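PDB 6JTJ: beta-hexosaminidase from Neisseria gonorrhoeae, which probably removes terminal beta-1,4-linked N-acetylglucosamine from peptide-linked peptidoglycan fragments during cell-wall recycling. Local coordinates for residues 104-109 against 119-124; 125-130 against 180-185; 163-168 against 191-196; 174-179 against 213-218. One frame throughout, in Å; residues are numbered along the deposited sequence.

Contact 1: residues 104-109 against 119-124; sequences VDHEGG and TRLPAM. With NAG (2-acetamido-2-deoxy-beta-D-glucopyranose), chain I.
Arg-120 grips the backbone oxygen of Gly-109 with the end of its guanidinium group. NH1 of Arg-120 lies 2.8 Å from Gly-109 O. NH2 of Arg-120 lies 3.0 Å from that same Gly-109 O. The oxygen sits at the guanidinium edge, in its plane. NH1 meets a lone pair in the carbonyl plane, whereas NH2 comes from above that plane along a more bent bond. The group is brought there by CG pointing opposite the backbone N (chi1 -166°), followed by a turn at chi2 (74°). Gln-112 OE1 also bonds NH1 and helps to fix the group. Beside this grip, Gly-109 N donates to Leu-121 O at 2.9 Å.

Gly-108 has no side chain, and the two backbones come close here. Its CA lies 3.6 Å from Leu-121 CB. Gly-108 CA lies 3.3 Å from Pro-122 O, in a CA-H...O contact. Met-124 bends at chi2 and chi3, which brings its CE to 3.2 Å from Glu-107 O. A water bridges Gly-108 O and Met-124 N. Leu-121 crosses His-106 at about a right angle, and its CD1 approaches His-106 ND1; His-106 NE2 bonds Phe-114 N.

Asp-105 binds the sugar: OD1 accepts from NAG O4 and OD2 from NAG O6. Glu-107 forms salt bridges with Lys-210 and Arg-180. Glu-107 and Gly-108 make a classic beta bulge opposite Val-111. Strand 101-108 runs parallel to strands 69-74 and 161-162. Leu-121 packs on helix 136-155, Pro-122 packs on helix 369-382, and the loop enters helix 124-134.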
# COMPACT_ATOMS: atom_id res chain seq x y z
N VAL C 104 14.32 9.06 -8.28
CA VAL C 104 13.06 8.42 -8.69
C VAL C 104 12.93 7.06 -7.99
O VAL C 104 13.92 6.47 -7.56
CB VAL C 104 13.02 8.24 -10.22
CG1 VAL C 104 13.99 7.16 -10.67
CG2 VAL C 104 11.61 7.93 -10.71
N ASP C 105 11.69 6.60 -7.86
CA ASP C 105 11.39 5.26 -7.36
C ASP C 105 11.35 4.25 -8.50
O ASP C 105 10.29 4.01 -9.09
CB ASP C 105 10.03 5.26 -6.62
CG ASP C 105 10.03 6.13 -5.37
OD1 ASP C 105 10.84 5.85 -4.47
OD2 ASP C 105 9.19 7.05 -5.26
N HIS C 106 12.52 3.68 -8.83
CA HIS C 106 12.58 2.49 -9.68
C HIS C 106 13.05 1.33 -8.85
O HIS C 106 14.25 1.16 -8.62
CB HIS C 106 13.50 2.68 -10.89
CG HIS C 106 12.82 3.24 -12.09
ND1 HIS C 106 13.23 2.98 -13.38
CD2 HIS C 106 11.75 4.06 -12.20
CE1 HIS C 106 12.43 3.59 -14.23
NE2 HIS C 106 11.53 4.26 -13.54
N GLU C 107 12.09 0.54 -8.37
CA GLU C 107 12.38 -0.68 -7.64
C GLU C 107 12.28 -1.86 -8.59
O GLU C 107 13.13 -2.75 -8.57
CB GLU C 107 11.38 -0.89 -6.52
CG GLU C 107 11.49 0.11 -5.38
CD GLU C 107 10.37 -0.03 -4.36
OE1 GLU C 107 9.77 -1.12 -4.25
OE2 GLU C 107 10.10 0.96 -3.67
N GLY C 108 11.20 -1.89 -9.35
CA GLY C 108 10.83 -3.05 -10.13
C GLY C 108 9.38 -3.46 -9.89
O GLY C 108 8.77 -3.12 -8.89
N GLY C 109 8.84 -4.22 -10.84
CA GLY C 109 7.48 -4.73 -10.71
C GLY C 109 6.53 -3.56 -10.67
O GLY C 109 6.54 -2.72 -11.57
N THR C 119 13.53 -0.79 -20.12
CA THR C 119 13.33 -2.20 -19.85
C THR C 119 12.37 -2.32 -18.67
O THR C 119 12.52 -1.61 -17.68
CB THR C 119 14.62 -2.88 -19.45
OG1 THR C 119 15.57 -2.67 -20.47
CG2 THR C 119 14.44 -4.37 -19.24
N ARG C 120 11.37 -3.21 -18.80
CA ARG C 120 10.45 -3.48 -17.70
C ARG C 120 11.18 -4.30 -16.65
O ARG C 120 11.75 -5.33 -16.94
CB ARG C 120 9.21 -4.21 -18.19
CG ARG C 120 8.07 -4.24 -17.19
CD ARG C 120 7.38 -2.89 -17.09
NE ARG C 120 6.22 -2.94 -16.20
CZ ARG C 120 6.25 -2.84 -14.87
NH1 ARG C 120 7.40 -2.65 -14.22
NH2 ARG C 120 5.11 -2.92 -14.18
N LEU C 121 11.17 -3.83 -15.41
CA LEU C 121 11.92 -4.46 -14.33
C LEU C 121 11.05 -5.44 -13.56
O LEU C 121 9.87 -5.18 -13.33
CB LEU C 121 12.45 -3.40 -13.37
CG LEU C 121 13.38 -2.35 -13.99
CD1 LEU C 121 13.48 -1.15 -13.07
CD2 LEU C 121 14.75 -2.93 -14.27
N PRO C 122 11.64 -6.56 -13.13
CA PRO C 122 10.88 -7.51 -12.37
C PRO C 122 10.74 -7.04 -10.95
O PRO C 122 11.56 -6.24 -10.49
CB PRO C 122 11.78 -8.75 -12.38
CG PRO C 122 13.17 -8.18 -12.45
CD PRO C 122 13.02 -7.03 -13.39
N ALA C 123 9.71 -7.54 -10.26
CA ALA C 123 9.59 -7.31 -8.83
C ALA C 123 10.77 -8.00 -8.12
O ALA C 123 11.25 -9.03 -8.56
CB ALA C 123 8.28 -7.87 -8.33
N MET C 124 11.23 -7.42 -7.02
CA MET C 124 12.37 -7.99 -6.30
C MET C 124 12.15 -9.41 -5.78
O MET C 124 13.11 -10.17 -5.64
CB MET C 124 12.82 -7.08 -5.16
CG MET C 124 13.37 -5.74 -5.60
SD MET C 124 14.82 -5.89 -6.67
CE MET C 124 14.10 -5.83 -8.30
C1 NAG I . 6.89 6.18 0.43
C2 NAG I . 7.18 4.74 -0.03
C3 NAG I . 8.64 4.59 -0.39
C4 NAG I . 9.08 5.68 -1.36
C5 NAG I . 8.85 7.06 -0.77
C6 NAG I . 9.12 8.15 -1.81
C7 NAG I . 6.23 2.60 0.84
C8 NAG I . 5.75 2.32 -0.52
N2 NAG I . 6.88 3.76 0.98
O1 NAG I . 5.52 6.48 0.29
O3 NAG I . 8.83 3.30 -0.94
O4 NAG I . 10.42 5.53 -1.74
O5 NAG I . 7.50 7.17 -0.38
O6 NAG I . 8.23 8.10 -2.92
O7 NAG I . 5.99 1.80 1.77
O HOH W 1 9.86 -4.50 -6.64

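Contact 2: residues 125-130 against 180-185; sequences NVLGQI and RSFHRN. With NAG (2-acetamido-2-deoxy-beta-D-glucopyranose), chain I.
Leu-127 and Phe-182 make the apolar part of the contact. They lie side by side and point the same way. Leu-127 CD1 meets the ring edge, 3.7 Å from Phe-182 CE1. Both side chains start off the same way, with CG anti to the carbonyl carbon (chi1 -62° for Leu-127 and -75° for Phe-182).

Backbone carbonyls supply the second kind of contact. Phe-182 O receives a CA-H...O contact from Gly-128 CA at 3.2 Å. Ser-181 O packs 3.2 Å from Asn-125 CB. Gly-128 O lies at the edge of the imidazole, 3.5 Å from His-183 CD2.

The two segments share no direct hydrogen bond, but a water donates to both. The water lies 2.7 Å from Phe-182 O and 3.2 Å from Asn-125 O. The His-183 ring is held at both nitrogens: ND1 accepts from Asn-185 N at 3.0 Å, nearly in the ring plane, and NE2 bonds Asp-132. At the far side Arg-180 NH2 makes a weak bond to NAG O3.

The loop therefore joins the sugar site to helix 124-134. Asn-185 caps helix 186-202, on which Phe-182 also packs through Leu-192 and Ala-193. Leu-127 touches helix 136-155.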
# COMPACT_ATOMS: atom_id res chain seq x y z
N ASN C 125 10.91 -9.80 -5.51
CA ASN C 125 10.71 -11.15 -5.04
C ASN C 125 11.04 -12.21 -6.10
O ASN C 125 11.27 -13.37 -5.75
CB ASN C 125 9.30 -11.38 -4.49
CG ASN C 125 8.28 -11.59 -5.56
OD1 ASN C 125 8.28 -10.92 -6.60
ND2 ASN C 125 7.37 -12.51 -5.32
N VAL C 126 11.03 -11.82 -7.36
CA VAL C 126 11.43 -12.70 -8.44
C VAL C 126 12.87 -13.14 -8.21
O VAL C 126 13.19 -14.29 -8.45
CB VAL C 126 11.28 -12.03 -9.81
CG1 VAL C 126 11.90 -12.87 -10.91
CG2 VAL C 126 9.79 -11.79 -10.12
N LEU C 127 13.72 -12.25 -7.70
CA LEU C 127 15.09 -12.59 -7.40
C LEU C 127 15.20 -13.55 -6.24
O LEU C 127 16.02 -14.46 -6.25
CB LEU C 127 15.93 -11.34 -7.15
CG LEU C 127 15.98 -10.42 -8.36
CD1 LEU C 127 16.50 -9.04 -7.97
CD2 LEU C 127 16.83 -11.02 -9.47
N GLY C 128 14.34 -13.41 -5.25
CA GLY C 128 14.27 -14.35 -4.14
C GLY C 128 13.74 -15.72 -4.56
O GLY C 128 14.07 -16.73 -3.95
N GLN C 129 12.90 -15.75 -5.58
CA GLN C 129 12.42 -17.03 -6.10
C GLN C 129 13.54 -17.76 -6.85
O GLN C 129 13.62 -18.98 -6.78
CB GLN C 129 11.21 -16.81 -7.02
CG GLN C 129 9.98 -16.40 -6.25
CD GLN C 129 8.83 -15.97 -7.14
OE1 GLN C 129 9.02 -15.45 -8.24
NE2 GLN C 129 7.62 -16.21 -6.67
N ILE C 130 14.36 -17.02 -7.59
CA ILE C 130 15.54 -17.59 -8.23
C ILE C 130 16.48 -18.14 -7.15
O ILE C 130 17.04 -19.21 -7.31
CB ILE C 130 16.28 -16.56 -9.09
CG1 ILE C 130 15.44 -16.18 -10.30
CG2 ILE C 130 17.62 -17.12 -9.56
CD1 ILE C 130 15.97 -15.01 -11.10
N ARG C 180 7.52 -6.53 -3.28
CA ARG C 180 8.65 -5.61 -3.33
C ARG C 180 9.82 -6.08 -2.47
O ARG C 180 10.93 -5.55 -2.61
CB ARG C 180 8.23 -4.24 -2.88
CG ARG C 180 7.19 -3.59 -3.81
CD ARG C 180 6.46 -2.48 -3.09
NE ARG C 180 7.37 -1.38 -2.82
CZ ARG C 180 7.11 -0.40 -1.96
NH1 ARG C 180 5.99 -0.41 -1.27
NH2 ARG C 180 7.99 0.59 -1.79
N SER C 181 9.56 -7.03 -1.57
CA SER C 181 10.60 -7.61 -0.74
C SER C 181 11.26 -8.78 -1.48
O SER C 181 10.59 -9.55 -2.16
CB SER C 181 10.00 -8.09 0.58
OG SER C 181 10.88 -8.93 1.27
N PHE C 182 12.59 -8.88 -1.34
CA PHE C 182 13.35 -9.96 -1.96
C PHE C 182 12.90 -11.33 -1.46
O PHE C 182 12.76 -12.25 -2.25
CB PHE C 182 14.84 -9.86 -1.65
CG PHE C 182 15.57 -8.79 -2.40
CD1 PHE C 182 15.87 -8.93 -3.74
CD2 PHE C 182 16.00 -7.64 -1.74
CE1 PHE C 182 16.57 -7.95 -4.42
CE2 PHE C 182 16.70 -6.67 -2.42
CZ PHE C 182 16.98 -6.81 -3.76
N HIS C 183 12.69 -11.46 -0.15
CA HIS C 183 12.64 -12.76 0.49
C HIS C 183 12.26 -12.63 1.97
O HIS C 183 12.34 -11.55 2.55
CB HIS C 183 14.04 -13.41 0.37
CG HIS C 183 14.04 -14.90 0.43
ND1 HIS C 183 14.10 -15.60 1.61
CD2 HIS C 183 14.04 -15.83 -0.56
CE1 HIS C 183 14.11 -16.89 1.36
NE2 HIS C 183 14.07 -17.06 0.05
N ARG C 184 11.82 -13.73 2.58
CA ARG C 184 11.54 -13.78 4.01
C ARG C 184 12.81 -13.74 4.88
O ARG C 184 12.81 -13.20 5.97
CB ARG C 184 10.79 -15.08 4.32
CG ARG C 184 10.41 -15.25 5.78
CD ARG C 184 9.82 -16.63 6.07
NE ARG C 184 9.39 -16.73 7.48
CZ ARG C 184 8.21 -16.33 7.97
NH1 ARG C 184 7.27 -15.80 7.17
NH2 ARG C 184 7.95 -16.46 9.27
N ASN C 185 13.89 -14.28 4.35
CA ASN C 185 15.05 -14.64 5.14
C ASN C 185 16.05 -13.49 5.11
O ASN C 185 16.50 -13.11 4.05
CB ASN C 185 15.70 -15.92 4.58
CG ASN C 185 16.83 -16.45 5.47
OD1 ASN C 185 17.79 -15.75 5.77
ND2 ASN C 185 16.70 -17.68 5.90
C1 NAG I . 6.89 6.18 0.43
C2 NAG I . 7.18 4.74 -0.03
C3 NAG I . 8.64 4.59 -0.39
C4 NAG I . 9.08 5.68 -1.36
C5 NAG I . 8.85 7.06 -0.77
C6 NAG I . 9.12 8.15 -1.81
C7 NAG I . 6.23 2.60 0.84
C8 NAG I . 5.75 2.32 -0.52
N2 NAG I . 6.88 3.76 0.98
O1 NAG I . 5.52 6.48 0.29
O3 NAG I . 8.83 3.30 -0.94
O4 NAG I . 10.42 5.53 -1.74
O5 NAG I . 7.50 7.17 -0.38
O6 NAG I . 8.23 8.10 -2.92
O7 NAG I . 5.99 1.80 1.77
O HOH W 2 11.08 -14.26 -2.70

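Contact 3: residues 163-168 against 191-196; sequences FTPVLD and RLALAL
Pro-165 and Leu-167 meet Ala-193 and Leu-196 within one beta-alpha unit of the TIM-like barrel of family 3 glycosidases. The loop follows strand 161-162, and helix 186-202 comes next as the outer helix. The contact is buried and almost wholly apolar.

Ala-193 CB meets two loop side chains. Leu-167 CD2 lies 3.4 Å from Ala-193 CB, tighter than usual van der Waals contact. Pro-165 CG lies 4.1 Å from Ala-193 CB and packs more loosely. Leu-167 CG is placed beside its own backbone N (chi1 -60°). Its second methyl, CD2, branches off the extended CA-CB-CG-CD1 chain and meets Ala-193 CB.

One turn further along, Leu-196 takes over. Its CD2 methyl touches the proline ring, 3.7 Å from Pro-165 CB. Leu-196 CD2 also approaches Thr-164 OG1 at 4.2 Å. CG of Leu-196 is turned opposite its backbone N (chi1 -174°). Pro-165 thus offers CG to one helix residue and CB to the next along the same helical side. The peptide bond before Pro-165 is cis.

The loop also leads to the sugar site, since Asp-168 OD2 bonds His-211 and Phe-163 O bonds Lys-210, both of which bond the sugar. Backbone bonds tie Thr-164 to Cys-208, and Pro-165 and Leu-167 to Lys-210, of strand 208-212. Leu-196 also packs on helix 136-155, and Pro-165 and Leu-167 touch helix 242-249, so the contact lies between strands inside and helices outside.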
# COMPACT_ATOMS: atom_id res chain seq x y z
N PHE C 163 15.49 5.16 -5.61
CA PHE C 163 15.23 4.81 -4.22
C PHE C 163 14.98 3.30 -4.11
O PHE C 163 13.86 2.84 -4.06
CB PHE C 163 14.05 5.63 -3.64
CG PHE C 163 14.34 7.11 -3.47
CD1 PHE C 163 15.51 7.53 -2.86
CD2 PHE C 163 13.45 8.09 -3.90
CE1 PHE C 163 15.78 8.89 -2.68
CE2 PHE C 163 13.71 9.44 -3.70
CZ PHE C 163 14.87 9.84 -3.09
N THR C 164 16.08 2.55 -4.07
CA THR C 164 16.06 1.11 -4.04
C THR C 164 17.42 0.68 -3.48
O THR C 164 18.42 1.40 -3.65
CB THR C 164 15.77 0.56 -5.45
OG1 THR C 164 15.37 -0.81 -5.40
CG2 THR C 164 16.98 0.72 -6.38
N PRO C 165 17.48 -0.47 -2.80
CA PRO C 165 16.47 -1.50 -2.64
C PRO C 165 15.65 -1.50 -1.37
O PRO C 165 16.10 -1.02 -0.32
CB PRO C 165 17.31 -2.76 -2.62
CG PRO C 165 18.53 -2.35 -1.86
CD PRO C 165 18.79 -0.94 -2.31
N VAL C 166 14.49 -2.13 -1.47
CA VAL C 166 13.71 -2.55 -0.33
C VAL C 166 14.45 -3.67 0.42
O VAL C 166 14.81 -4.68 -0.18
CB VAL C 166 12.32 -3.05 -0.79
CG1 VAL C 166 11.56 -3.69 0.36
CG2 VAL C 166 11.53 -1.88 -1.35
N LEU C 167 14.66 -3.46 1.71
CA LEU C 167 15.34 -4.39 2.59
C LEU C 167 14.38 -5.00 3.61
O LEU C 167 14.76 -5.79 4.47
CB LEU C 167 16.45 -3.67 3.34
CG LEU C 167 17.54 -3.04 2.48
CD1 LEU C 167 18.59 -2.35 3.34
CD2 LEU C 167 18.21 -4.07 1.60
N ASP C 168 13.10 -4.63 3.50
CA ASP C 168 12.06 -5.20 4.33
C ASP C 168 11.97 -6.70 4.10
O ASP C 168 12.17 -7.17 2.97
CB ASP C 168 10.71 -4.55 3.99
CG ASP C 168 10.74 -3.03 4.16
OD1 ASP C 168 11.24 -2.54 5.20
OD2 ASP C 168 10.20 -2.34 3.26
N ARG C 191 22.07 -10.50 1.02
CA ARG C 191 22.95 -10.87 -0.09
C ARG C 191 22.40 -10.43 -1.45
O ARG C 191 23.16 -9.94 -2.29
CB ARG C 191 23.27 -12.37 -0.06
CG ARG C 191 24.03 -12.77 1.25
CD ARG C 191 25.50 -13.04 0.96
NE ARG C 191 26.23 -12.00 0.24
CZ ARG C 191 27.05 -11.08 0.76
NH1 ARG C 191 27.23 -10.95 2.07
NH2 ARG C 191 27.70 -10.26 -0.07
N LEU C 192 21.09 -10.55 -1.67
CA LEU C 192 20.53 -10.07 -2.93
C LEU C 192 20.65 -8.56 -3.03
O LEU C 192 20.94 -8.01 -4.09
CB LEU C 192 19.07 -10.51 -3.07
CG LEU C 192 18.93 -12.04 -3.21
CD1 LEU C 192 17.50 -12.49 -2.98
CD2 LEU C 192 19.42 -12.46 -4.59
N ALA C 193 20.44 -7.89 -1.91
CA ALA C 193 20.55 -6.43 -1.89
C ALA C 193 21.98 -5.99 -2.24
O ALA C 193 22.17 -5.08 -3.03
CB ALA C 193 20.14 -5.90 -0.51
N LEU C 194 22.97 -6.62 -1.62
CA LEU C 194 24.37 -6.30 -1.89
C LEU C 194 24.75 -6.51 -3.35
O LEU C 194 25.44 -5.69 -3.97
CB LEU C 194 25.29 -7.12 -1.00
CG LEU C 194 25.29 -6.76 0.48
CD1 LEU C 194 25.96 -7.86 1.30
CD2 LEU C 194 25.99 -5.43 0.72
N ALA C 195 24.22 -7.58 -3.94
CA ALA C 195 24.44 -7.85 -5.37
C ALA C 195 23.75 -6.82 -6.24
O ALA C 195 24.29 -6.38 -7.27
CB ALA C 195 23.94 -9.25 -5.72
N LEU C 196 22.52 -6.46 -5.87
CA LEU C 196 21.84 -5.41 -6.63
C LEU C 196 22.66 -4.12 -6.54
O LEU C 196 22.81 -3.41 -7.53
CB LEU C 196 20.43 -5.16 -6.07
CG LEU C 196 19.60 -4.17 -6.90
CD1 LEU C 196 18.80 -4.88 -7.98
CD2 LEU C 196 18.66 -3.39 -6.00

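Contact 4: residues 174-179 against 213-218; sequences CAVIGN and PGHGFV
Cys-174 and Ile-177 close on His-215 in the tight part of the contact. The Ile-177 CD1 methyl lies over one face of the imidazole, toward its rim, 4.0 Å from His-215 CG. Cys-174 SG comes to the same ring obliquely, 3.6 Å from His-215 ND1. Its SG is turned opposite the backbone N (chi1 -165°), toward the ring. Cys-174 CB packs 3.1 Å from Val-218 O. His-215 ND1 is buried with no polar partner in the model.

The other parts are looser. Val-176, which is partly exposed, touches the ring only through CG1, 4.2 Å from His-215 CE1. Cys-174 SG and Val-218 CG2 are 4.3 Å apart. A water fills in where the backbones stand apart: Cys-174 N donates to it at 2.9 Å, and it donates to Gly-216 O at 2.6 Å. Val-176 packs against Val-176 of the second subunit.

Asp-168 holds His-215 N, and the His-215 ring meets His-211 edge-to-face. The side chain of Ile-177 comes within about 4 Å of the bound sugar. Two loops that follow barrel strands thus pack together beside the sugar site, as in TIM-barrel enzymes, and 213-218 leads toward His-223, the probable proton donor/acceptor, and Asp-221, probably important for activity.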
# COMPACT_ATOMS: atom_id res chain seq x y z
N CYS C 174 2.52 -7.84 5.18
CA CYS C 174 2.40 -6.45 4.70
C CYS C 174 2.17 -6.38 3.19
O CYS C 174 3.11 -6.55 2.40
CB CYS C 174 3.67 -5.67 5.03
SG CYS C 174 3.39 -3.89 4.86
N ALA C 175 0.93 -6.13 2.81
CA ALA C 175 0.54 -6.15 1.39
C ALA C 175 1.20 -5.03 0.61
O ALA C 175 1.59 -5.21 -0.52
CB ALA C 175 -0.97 -6.03 1.26
N VAL C 176 1.32 -3.85 1.21
CA VAL C 176 1.89 -2.73 0.51
C VAL C 176 3.36 -2.99 0.12
O VAL C 176 3.86 -2.39 -0.84
CB VAL C 176 1.69 -1.40 1.27
CG1 VAL C 176 2.53 -1.28 2.54
CG2 VAL C 176 2.00 -0.24 0.34
N ILE C 177 4.07 -3.80 0.91
CA ILE C 177 5.41 -4.21 0.55
C ILE C 177 5.25 -5.35 -0.43
O ILE C 177 5.65 -5.24 -1.57
CB ILE C 177 6.27 -4.63 1.77
CG1 ILE C 177 6.42 -3.48 2.78
CG2 ILE C 177 7.65 -5.12 1.32
CD1 ILE C 177 6.98 -2.19 2.22
N GLY C 178 4.60 -6.42 0.02
CA GLY C 178 4.25 -7.52 -0.85
C GLY C 178 5.40 -8.13 -1.61
O GLY C 178 6.40 -8.50 -1.01
N ASN C 179 5.29 -8.15 -2.93
CA ASN C 179 6.35 -8.67 -3.73
C ASN C 179 7.56 -7.69 -3.92
O ASN C 179 8.50 -7.99 -4.62
CB ASN C 179 5.78 -9.21 -5.04
CG ASN C 179 5.40 -8.10 -6.02
OD1 ASN C 179 5.65 -6.93 -5.78
ND2 ASN C 179 4.81 -8.49 -7.14
N PRO C 213 13.39 0.88 10.34
CA PRO C 213 14.19 -0.30 10.58
C PRO C 213 13.57 -1.62 10.13
O PRO C 213 14.08 -2.70 10.51
CB PRO C 213 14.31 -0.28 12.10
CG PRO C 213 12.96 0.19 12.53
CD PRO C 213 12.52 1.17 11.49
N GLY C 214 12.52 -1.57 9.31
CA GLY C 214 11.91 -2.78 8.75
C GLY C 214 10.40 -2.71 8.74
O GLY C 214 9.78 -2.66 9.79
N HIS C 215 9.83 -2.70 7.55
CA HIS C 215 8.39 -2.52 7.34
C HIS C 215 7.67 -3.87 7.13
O HIS C 215 6.45 -3.91 6.95
CB HIS C 215 8.21 -1.65 6.09
CG HIS C 215 6.92 -0.89 6.03
ND1 HIS C 215 5.68 -1.50 6.16
CD2 HIS C 215 6.67 0.42 5.80
CE1 HIS C 215 4.73 -0.59 6.04
NE2 HIS C 215 5.30 0.59 5.82
N GLY C 216 8.42 -4.95 7.11
CA GLY C 216 7.86 -6.22 6.70
C GLY C 216 6.86 -6.90 7.62
O GLY C 216 6.11 -7.77 7.18
N PHE C 217 6.90 -6.58 8.90
CA PHE C 217 6.15 -7.35 9.90
C PHE C 217 4.75 -6.79 10.15
O PHE C 217 3.84 -7.54 10.46
CB PHE C 217 6.92 -7.45 11.22
CG PHE C 217 6.29 -8.41 12.21
CD1 PHE C 217 6.55 -9.77 12.14
CD2 PHE C 217 5.44 -7.95 13.20
CE1 PHE C 217 5.99 -10.67 13.06
CE2 PHE C 217 4.88 -8.83 14.12
CZ PHE C 217 5.15 -10.19 14.05
N VAL C 218 4.59 -5.48 10.01
CA VAL C 218 3.28 -4.87 10.19
C VAL C 218 2.34 -5.22 9.04
O VAL C 218 2.77 -5.74 8.02
CB VAL C 218 3.32 -3.34 10.26
CG1 VAL C 218 4.16 -2.90 11.43
CG2 VAL C 218 3.85 -2.75 8.94
O HOH W 3 5.24 -8.83 4.98

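In the fold
All four contacts lie within the family 3 catalytic domain, with centres about 10 to 17 Å apart. Contact 1 comes first along the chain and closes before the other three open. Contacts 2, 3 and 4 interlock, since their segments alternate. The long loop between strand 161-162 and helix 186-202 supplies one segment to each of these three. Polar bonds and packing join the contacts. Ser-181 with Asp-168 links contacts 2 and 3, and Asn-125 with Asn-179 links contacts 2 and 4. Contacts 1 and 2 both touch the sugar. The loops around the sugar site are therefore held by one connected network.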